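Local coordinates for protein SmhA (PDB 7A27) that serves as one component of a tripartite alpha-pore-forming toxin that probably assembles with its partner proteins to perforate target-cell membranes, at residues A[52-57]-A[275-280]; A[92-97]-A[333-338]; A[203-208]-A[231-236]. All blocks are in the same frame, centred on the assembly; numbering follows the deposited sequence.

Interaction 1: residues A[52-57]-A[275-280]; sequences VKIKAY and SVAKSV
Two helical segments, 52-57 and 275-280, run in nearly the same direction, 19° between their axes, with 10.5 Å at closest approach. That is a wide spacing, bridged by side chains.

The direct contact is aliphatic. Ile54 sits level with Ala277 and points at the other helix, its two branches splitting the work. CG1 lies beside the backbone N (chi1 -61°) and carries CD1 outward to Ala277 CB at 3.9 Å. CG2, anti to the backbone N, meets Val276 CG1 at 4.2 Å, the two side chains crossing at about a right angle, and it also lies 4.4 Å from Val280 CG2.

One aromatic contact adds to this. Tyr57 has CG anti to its backbone N (chi1 -177°), so its ring slides past Val280, whose CG1 comes obliquely to 3.8 Å from Tyr57 CD2. The same ring stacks with Phe147 of helix 104-155.

The polar end of Tyr57 is served just past the segment, where OH hydrogen-bonds Gln281 OE1. All five touching residues are buried, and every contact between the segments is apolar, so between them the contact rests on non-directional packing, with the hydroxyl of its one polar side chain satisfied just outside.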
loop_
_atom_site.group_PDB
_atom_site.type_symbol
_atom_site.label_atom_id
_atom_site.label_comp_id
_atom_site.label_asym_id
_atom_site.label_seq_id
_atom_site.Cartn_x
_atom_site.Cartn_y
_atom_site.Cartn_z
ATOM N N VAL A 52 4.683 -6.910 29.969
ATOM C CA VAL A 52 5.222 -7.986 29.075
ATOM C C VAL A 52 4.322 -8.171 27.839
ATOM O O VAL A 52 4.886 -8.512 26.787
ATOM C CB VAL A 52 5.485 -9.327 29.799
ATOM C CG1 VAL A 52 6.618 -9.199 30.815
ATOM C CG2 VAL A 52 4.242 -9.938 30.432
ATOM N N LYS A 53 3.005 -7.942 27.940
ATOM C CA LYS A 53 2.043 -8.151 26.820
ATOM C C LYS A 53 2.213 -7.028 25.791
ATOM O O LYS A 53 2.132 -7.347 24.574
ATOM C CB LYS A 53 0.593 -8.258 27.307
ATOM C CG LYS A 53 0.358 -9.285 28.414
ATOM C CD LYS A 53 -1.009 -9.937 28.494
ATOM C CE LYS A 53 -1.284 -10.838 27.301
ATOM N NZ LYS A 53 -2.249 -11.920 27.617
ATOM N N ILE A 54 2.462 -5.794 26.250
ATOM C CA ILE A 54 2.706 -4.606 25.376
ATOM C C ILE A 54 4.061 -4.773 24.670
ATOM O O ILE A 54 4.075 -4.747 23.426
ATOM C CB ILE A 54 2.639 -3.281 26.163
ATOM C CG1 ILE A 54 1.261 -3.054 26.793
ATOM C CG2 ILE A 54 3.030 -2.105 25.272
ATOM C CD1 ILE A 54 1.218 -1.937 27.818
ATOM N N LYS A 55 5.158 -4.928 25.424
ATOM C CA LYS A 55 6.531 -5.112 24.873
ATOM C C LYS A 55 6.539 -6.247 23.839
ATOM O O LYS A 55 7.205 -6.078 22.809
ATOM C CB LYS A 55 7.543 -5.417 25.982
ATOM C CG LYS A 55 7.964 -4.226 26.833
ATOM C CD LYS A 55 8.930 -4.587 27.953
ATOM C CE LYS A 55 9.334 -3.405 28.817
ATOM N NZ LYS A 55 10.079 -3.833 30.024
ATOM N N ALA A 56 5.839 -7.360 24.102
ATOM C CA ALA A 56 5.753 -8.548 23.214
ATOM C C ALA A 56 5.019 -8.177 21.927
ATOM O O ALA A 56 5.487 -8.587 20.858
ATOM C CB ALA A 56 5.054 -9.695 23.899
ATOM N N TYR A 57 3.904 -7.451 22.039
ATOM C CA TYR A 57 3.079 -7.027 20.884
ATOM C C TYR A 57 3.855 -5.998 20.063
ATOM O O TYR A 57 3.905 -6.130 18.827
ATOM C CB TYR A 57 1.731 -6.478 21.352
ATOM C CG TYR A 57 0.754 -6.074 20.269
ATOM C CD1 TYR A 57 0.347 -6.965 19.284
ATOM C CD2 TYR A 57 0.151 -4.827 20.291
ATOM C CE1 TYR A 57 -0.588 -6.607 18.329
ATOM C CE2 TYR A 57 -0.794 -4.457 19.349
ATOM C CZ TYR A 57 -1.167 -5.348 18.365
ATOM O OH TYR A 57 -2.103 -4.969 17.450
ATOM N N SER A 275 -3.052 3.644 28.641
ATOM C CA SER A 275 -2.817 4.758 27.685
ATOM C C SER A 275 -1.783 4.306 26.640
ATOM O O SER A 275 -2.025 4.493 25.429
ATOM C CB SER A 275 -2.371 6.010 28.403
ATOM O OG SER A 275 -3.314 6.402 29.398
ATOM N N VAL A 276 -0.679 3.702 27.098
ATOM C CA VAL A 276 0.414 3.190 26.216
ATOM C C VAL A 276 -0.174 2.113 25.294
ATOM O O VAL A 276 -0.089 2.275 24.074
ATOM C CB VAL A 276 1.608 2.656 27.028
ATOM C CG1 VAL A 276 2.632 1.979 26.126
ATOM C CG2 VAL A 276 2.276 3.742 27.853
ATOM N N ALA A 277 -0.780 1.074 25.868
ATOM C CA ALA A 277 -1.395 -0.055 25.133
ATOM C C ALA A 277 -2.294 0.474 24.004
ATOM O O ALA A 277 -2.204 -0.070 22.885
ATOM C CB ALA A 277 -2.150 -0.938 26.089
ATOM N N LYS A 278 -3.094 1.510 24.286
ATOM C CA LYS A 278 -4.037 2.126 23.318
ATOM C C LYS A 278 -3.264 2.814 22.194
ATOM O O LYS A 278 -3.681 2.646 21.027
ATOM C CB LYS A 278 -4.942 3.166 23.984
ATOM C CG LYS A 278 -6.026 2.657 24.913
ATOM C CD LYS A 278 -7.116 3.720 25.113
ATOM C CE LYS A 278 -8.514 3.168 24.933
ATOM N NZ LYS A 278 -8.717 2.435 23.660
ATOM N N SER A 279 -2.199 3.551 22.544
ATOM C CA SER A 279 -1.318 4.282 21.598
ATOM C C SER A 279 -0.691 3.317 20.578
ATOM O O SER A 279 -0.593 3.703 19.370
ATOM C CB SER A 279 -0.246 5.029 22.315
ATOM O OG SER A 279 0.715 5.463 21.376
ATOM N N VAL A 280 -0.256 2.138 21.049
ATOM C CA VAL A 280 0.393 1.079 20.218
ATOM C C VAL A 280 -0.653 0.478 19.286
ATOM O O VAL A 280 -0.364 0.366 18.079
ATOM C CB VAL A 280 1.044 -0.025 21.074
ATOM C CG1 VAL A 280 1.476 -1.217 20.238
ATOM C CG2 VAL A 280 2.230 0.511 21.848
#

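Interaction 2: residues A[92-97]-A[333-338]; sequences AVNALY and QIISLN
Tyr97 N is the best-held polar atom, gripped by two backbone carbonyls of its own segment. The stronger bond goes to Asn94 O at 2.9 Å, three residues back, a 3-10-like spacing, and a weak one of the alpha-helical kind reaches Val93 O, four residues back. Val93 O also lies in the plane of the Tyr97 ring, at its edge.

Across the interface the contact centres on Ile335, which lends both branches. CG1 lies beside the backbone N and CG2 anti to it (chi1 -69°). CD1 comes obliquely to the Tyr97 ring, 3.3 Å from Tyr97 CE2, with the two side chains crossing at about a right angle. Val93 CG1, a methyl held anti to the Val93 backbone N, lies 3.9 Å from both Ile335 CD1 and Ile335 CG2, and CG2 reaches on to Asn94 OD1 at 3.8 Å.

Asn94 brings its amide oxygen over the backbone of the opposite helix, OD1 lying 3.1 Å from Ser336 CA. Although Ser336 N is 3.4 Å from Asn94 OD1, the angle is too poor for a hydrogen bond. Ser336 OG, for its part, makes a weak bond to Gln333 O within its own helix.

Met111 and Leu115 of helix 104-155 pack on Val93, and Leu9 of the N-terminal loop packs on Ile335.

The axes pass 9.2 Å apart at 148°, with Asn94 and Ser336 level. Such an antiparallel crossing, with apolar packing around Ile335 and Asn94 as the polar residue at its margin, is consistent with the long helical bundle of ClyA-like alpha-pore-forming toxins, here joining the first long helix to the last.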
loop_
_atom_site.group_PDB
_atom_site.type_symbol
_atom_site.label_atom_id
_atom_site.label_comp_id
_atom_site.label_asym_id
_atom_site.label_seq_id
_atom_site.Cartn_x
_atom_site.Cartn_y
_atom_site.Cartn_z
ATOM N N ALA A 92 8.302 -3.924 -29.569
ATOM C CA ALA A 92 9.018 -4.800 -30.510
ATOM C C ALA A 92 8.063 -5.246 -31.619
ATOM O O ALA A 92 8.477 -5.215 -32.805
ATOM C CB ALA A 92 9.575 -5.979 -29.767
ATOM N N VAL A 93 6.842 -5.652 -31.239
ATOM C CA VAL A 93 5.784 -6.095 -32.197
ATOM C C VAL A 93 5.477 -4.918 -33.121
ATOM O O VAL A 93 5.321 -5.122 -34.345
ATOM C CB VAL A 93 4.504 -6.585 -31.499
ATOM C CG1 VAL A 93 3.469 -7.039 -32.507
ATOM C CG2 VAL A 93 4.775 -7.713 -30.525
ATOM N N ASN A 94 5.404 -3.720 -32.550
ATOM C CA ASN A 94 5.144 -2.490 -33.327
ATOM C C ASN A 94 6.223 -2.369 -34.400
ATOM O O ASN A 94 5.858 -2.313 -35.584
ATOM C CB ASN A 94 5.106 -1.256 -32.435
ATOM C CG ASN A 94 4.240 -0.181 -33.025
ATOM O OD1 ASN A 94 3.237 -0.487 -33.668
ATOM N ND2 ASN A 94 4.612 1.062 -32.786
ATOM N N ALA A 95 7.497 -2.392 -33.982
ATOM C CA ALA A 95 8.698 -2.251 -34.845
ATOM C C ALA A 95 8.705 -3.315 -35.962
ATOM O O ALA A 95 9.116 -2.990 -37.092
ATOM C CB ALA A 95 9.940 -2.306 -33.988
ATOM N N LEU A 96 8.255 -4.534 -35.654
ATOM C CA LEU A 96 8.170 -5.665 -36.620
ATOM C C LEU A 96 7.247 -5.285 -37.785
ATOM O O LEU A 96 7.468 -5.772 -38.895
ATOM C CB LEU A 96 7.657 -6.916 -35.889
ATOM C CG LEU A 96 7.307 -8.115 -36.780
ATOM C CD1 LEU A 96 8.509 -8.544 -37.614
ATOM C CD2 LEU A 96 6.750 -9.298 -35.981
ATOM N N TYR A 97 6.227 -4.452 -37.544
ATOM C CA TYR A 97 5.231 -4.036 -38.570
ATOM C C TYR A 97 5.736 -2.808 -39.359
ATOM O O TYR A 97 4.951 -1.878 -39.682
ATOM C CB TYR A 97 3.837 -3.921 -37.943
ATOM C CG TYR A 97 3.007 -5.179 -38.039
ATOM C CD1 TYR A 97 2.206 -5.410 -39.148
ATOM C CD2 TYR A 97 3.002 -6.132 -37.034
ATOM C CE1 TYR A 97 1.415 -6.544 -39.255
ATOM C CE2 TYR A 97 2.222 -7.272 -37.127
ATOM C CZ TYR A 97 1.429 -7.487 -38.243
ATOM O OH TYR A 97 0.641 -8.604 -38.327
ATOM N N GLN A 333 -2.105 -0.779 -37.616
ATOM C CA GLN A 333 -2.918 0.269 -36.948
ATOM C C GLN A 333 -3.386 -0.241 -35.569
ATOM O O GLN A 333 -3.155 0.476 -34.570
ATOM C CB GLN A 333 -4.042 0.667 -37.919
ATOM C CG GLN A 333 -5.226 1.399 -37.290
ATOM C CD GLN A 333 -4.798 2.675 -36.608
ATOM O OE1 GLN A 333 -3.725 3.214 -36.890
ATOM N NE2 GLN A 333 -5.639 3.164 -35.706
ATOM N N ILE A 334 -3.975 -1.443 -35.506
ATOM C CA ILE A 334 -4.488 -2.064 -34.246
ATOM C C ILE A 334 -3.306 -2.205 -33.268
ATOM O O ILE A 334 -3.489 -1.908 -32.062
ATOM C CB ILE A 334 -5.178 -3.433 -34.469
ATOM C CG1 ILE A 334 -6.317 -3.459 -35.492
ATOM C CG2 ILE A 334 -5.649 -3.984 -33.138
ATOM C CD1 ILE A 334 -7.654 -2.920 -35.054
ATOM N N ILE A 335 -2.134 -2.627 -33.759
ATOM C CA ILE A 335 -0.910 -2.847 -32.927
ATOM C C ILE A 335 -0.309 -1.502 -32.485
ATOM O O ILE A 335 0.001 -1.366 -31.271
ATOM C CB ILE A 335 0.105 -3.739 -33.664
ATOM C CG1 ILE A 335 -0.418 -5.168 -33.785
ATOM C CG2 ILE A 335 1.453 -3.711 -32.970
ATOM C CD1 ILE A 335 0.428 -6.050 -34.679
ATOM N N SER A 336 -0.153 -0.544 -33.404
ATOM C CA SER A 336 0.424 0.790 -33.088
ATOM C C SER A 336 -0.380 1.463 -31.966
ATOM O O SER A 336 0.253 2.096 -31.108
ATOM C CB SER A 336 0.519 1.674 -34.305
ATOM O OG SER A 336 -0.558 2.598 -34.375
ATOM N N LEU A 337 -1.711 1.341 -31.991
ATOM C CA LEU A 337 -2.634 1.954 -30.991
ATOM C C LEU A 337 -2.432 1.301 -29.619
ATOM O O LEU A 337 -2.390 2.023 -28.598
ATOM C CB LEU A 337 -4.110 1.782 -31.397
ATOM C CG LEU A 337 -4.804 2.818 -32.279
ATOM C CD1 LEU A 337 -6.289 2.855 -31.909
ATOM C CD2 LEU A 337 -4.186 4.213 -32.152
ATOM N N ASN A 338 -2.360 -0.029 -29.596
ATOM C CA ASN A 338 -2.214 -0.802 -28.342
ATOM C C ASN A 338 -0.810 -0.553 -27.766
ATOM O O ASN A 338 -0.683 -0.561 -26.531
ATOM C CB ASN A 338 -2.654 -2.240 -28.573
ATOM C CG ASN A 338 -4.166 -2.361 -28.607
ATOM O OD1 ASN A 338 -4.838 -1.990 -27.644
ATOM N ND2 ASN A 338 -4.710 -2.902 -29.685
#

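Interaction 3: residues A[203-208]-A[231-236]; sequences AAVPLG and YMISGI
Backbone hydrogen bonds carry this antiparallel strand pair, 203-206 against 231-236. Val205 and Tyr231 form a hydrogen-bonded pair closed from both ends: Val205 N reaches Tyr231 O at 3.1 Å, and Tyr231 N reaches Val205 O at 3.2 Å. The first is the more bent, 144° at its hydrogen against 159°. Ile233 N then gives Ala203 O the straightest bond, 162° and 3.1 Å. All three donors stand above the carbonyl plane of their acceptors. Between these pairs, Ala204 faces Met232 as a non-hydrogen-bonded pair, and Ala204 CA makes a CA-H...O contact with Tyr231 O.

Side-chain packing differs by face. On the buried face, Ile233 CD1 bridges Ala203 CB and Val205 CG2, each 3.9 Å away, and Tyr264 of helix 247-268 packs against Ala203 and Ile233. On the other, Met232 bends at chi2 and chi3 to bring SD over Ala204 CB at 3.9 Å.

The outer edge of strand 230-237 is met by glutamines, Gln39 accepting from Met232 N and Gln38 NE2 donating to Met232 O. Two antiparallel strands lying against helices, much of the connection between them unmodelled, are consistent with the beta-tongue in the head of ClyA-family toxins.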
loop_
_atom_site.group_PDB
_atom_site.type_symbol
_atom_site.label_atom_id
_atom_site.label_comp_id
_atom_site.label_asym_id
_atom_site.label_seq_id
_atom_site.Cartn_x
_atom_site.Cartn_y
_atom_site.Cartn_z
ATOM N N ALA A 203 1.872 13.427 21.030
ATOM C CA ALA A 203 1.334 13.216 22.388
ATOM C C ALA A 203 2.379 12.549 23.275
ATOM O O ALA A 203 3.441 12.153 22.768
ATOM C CB ALA A 203 0.091 12.369 22.301
ATOM N N ALA A 204 2.069 12.410 24.556
ATOM C CA ALA A 204 2.973 11.831 25.565
ATOM C C ALA A 204 2.156 11.265 26.721
ATOM O O ALA A 204 1.043 11.773 26.956
ATOM C CB ALA A 204 3.909 12.904 26.024
ATOM N N VAL A 205 2.703 10.257 27.397
ATOM C CA VAL A 205 2.060 9.555 28.541
ATOM C C VAL A 205 2.991 9.627 29.743
ATOM O O VAL A 205 3.952 8.874 29.803
ATOM C CB VAL A 205 1.737 8.089 28.194
ATOM C CG1 VAL A 205 0.972 7.382 29.321
ATOM C CG2 VAL A 205 0.968 7.974 26.885
ATOM N N PRO A 206 2.771 10.547 30.708
ATOM C CA PRO A 206 3.520 10.527 31.968
ATOM C C PRO A 206 3.387 9.158 32.662
ATOM O O PRO A 206 2.287 8.648 32.679
ATOM C CB PRO A 206 2.843 11.618 32.812
ATOM C CG PRO A 206 2.204 12.551 31.789
ATOM C CD PRO A 206 1.834 11.672 30.609
ATOM N N LEU A 207 4.486 8.610 33.202
ATOM C CA LEU A 207 4.550 7.294 33.895
ATOM C C LEU A 207 4.852 7.524 35.392
ATOM O O LEU A 207 5.796 8.265 35.675
ATOM C CB LEU A 207 5.619 6.463 33.169
ATOM C CG LEU A 207 5.401 6.253 31.657
ATOM C CD1 LEU A 207 6.527 5.479 31.000
ATOM C CD2 LEU A 207 4.095 5.536 31.369
ATOM N N GLY A 208 3.977 7.040 36.287
ATOM C CA GLY A 208 4.047 7.189 37.766
ATOM C C GLY A 208 5.482 7.197 38.321
ATOM O O GLY A 208 6.282 6.319 37.988
ATOM N N TYR A 231 6.387 8.142 27.893
ATOM C CA TYR A 231 6.272 7.378 26.623
ATOM C C TYR A 231 5.857 8.361 25.516
ATOM O O TYR A 231 4.705 8.854 25.566
ATOM C CB TYR A 231 5.294 6.211 26.808
ATOM C CG TYR A 231 5.090 5.380 25.572
ATOM C CD1 TYR A 231 5.932 4.331 25.264
ATOM C CD2 TYR A 231 4.076 5.668 24.681
ATOM C CE1 TYR A 231 5.778 3.598 24.098
ATOM C CE2 TYR A 231 3.889 4.926 23.525
ATOM C CZ TYR A 231 4.759 3.900 23.215
ATOM O OH TYR A 231 4.582 3.167 22.075
ATOM N N MET A 232 6.765 8.656 24.575
ATOM C CA MET A 232 6.535 9.636 23.470
ATOM C C MET A 232 5.849 8.968 22.276
ATOM O O MET A 232 6.428 8.021 21.706
ATOM C CB MET A 232 7.846 10.285 23.018
ATOM C CG MET A 232 8.561 10.976 24.165
ATOM S SD MET A 232 7.604 12.411 24.760
ATOM C CE MET A 232 8.534 13.707 23.929
ATOM N N ILE A 233 4.691 9.505 21.878
ATOM C CA ILE A 233 3.821 8.963 20.790
ATOM C C ILE A 233 4.126 9.673 19.472
ATOM O O ILE A 233 3.976 10.913 19.388
ATOM C CB ILE A 233 2.340 9.097 21.161
ATOM C CG1 ILE A 233 2.042 8.362 22.475
ATOM C CG2 ILE A 233 1.455 8.630 20.021
ATOM C CD1 ILE A 233 0.679 8.621 23.078
ATOM N N SER A 234 4.547 8.893 18.479
ATOM C CA SER A 234 4.872 9.359 17.111
ATOM C C SER A 234 3.594 9.271 16.273
ATOM O O SER A 234 2.806 8.314 16.471
ATOM C CB SER A 234 6.017 8.565 16.508
ATOM O OG SER A 234 7.183 8.609 17.339
ATOM N N GLY A 235 3.369 10.256 15.410
ATOM C CA GLY A 235 2.204 10.283 14.514
ATOM C C GLY A 235 2.603 10.775 13.141
ATOM O O GLY A 235 3.571 11.584 13.064
ATOM N N ILE A 236 1.905 10.301 12.101
ATOM C CA ILE A 236 2.110 10.745 10.689
ATOM C C ILE A 236 1.791 12.239 10.633
ATOM O O ILE A 236 0.933 12.681 11.435
ATOM C CB ILE A 236 1.217 9.984 9.689
ATOM C CG1 ILE A 236 1.419 8.467 9.738
ATOM C CG2 ILE A 236 1.419 10.524 8.283
ATOM C CD1 ILE A 236 2.799 8.009 9.372
#

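In the fold
Interactions 1 and 2 share helix 48-96 but grip it near its two ends, with centres 58 Å apart on opposite sides of the chain's centre. Interaction 1 is wholly buried and purely apolar, between near-parallel helices. Interaction 2, an antiparallel crossing, is more closely spaced and mixes apolar packing with a partly exposed Asn94-Ser336 pair. Interaction 3 differs in kind: directional backbone bonds join its two strands, with side-chain packing added on both faces, the Ala203, Val205, Tyr231 and Ile233 face buried and Ala204 and Met232 on the other partly exposed. Its buried face touches interaction 1, Ile233 CG1 lying 3.4 Å from Ser279 OG, so helix 272-299 links bundle and strands, while interaction 2 is remote from both.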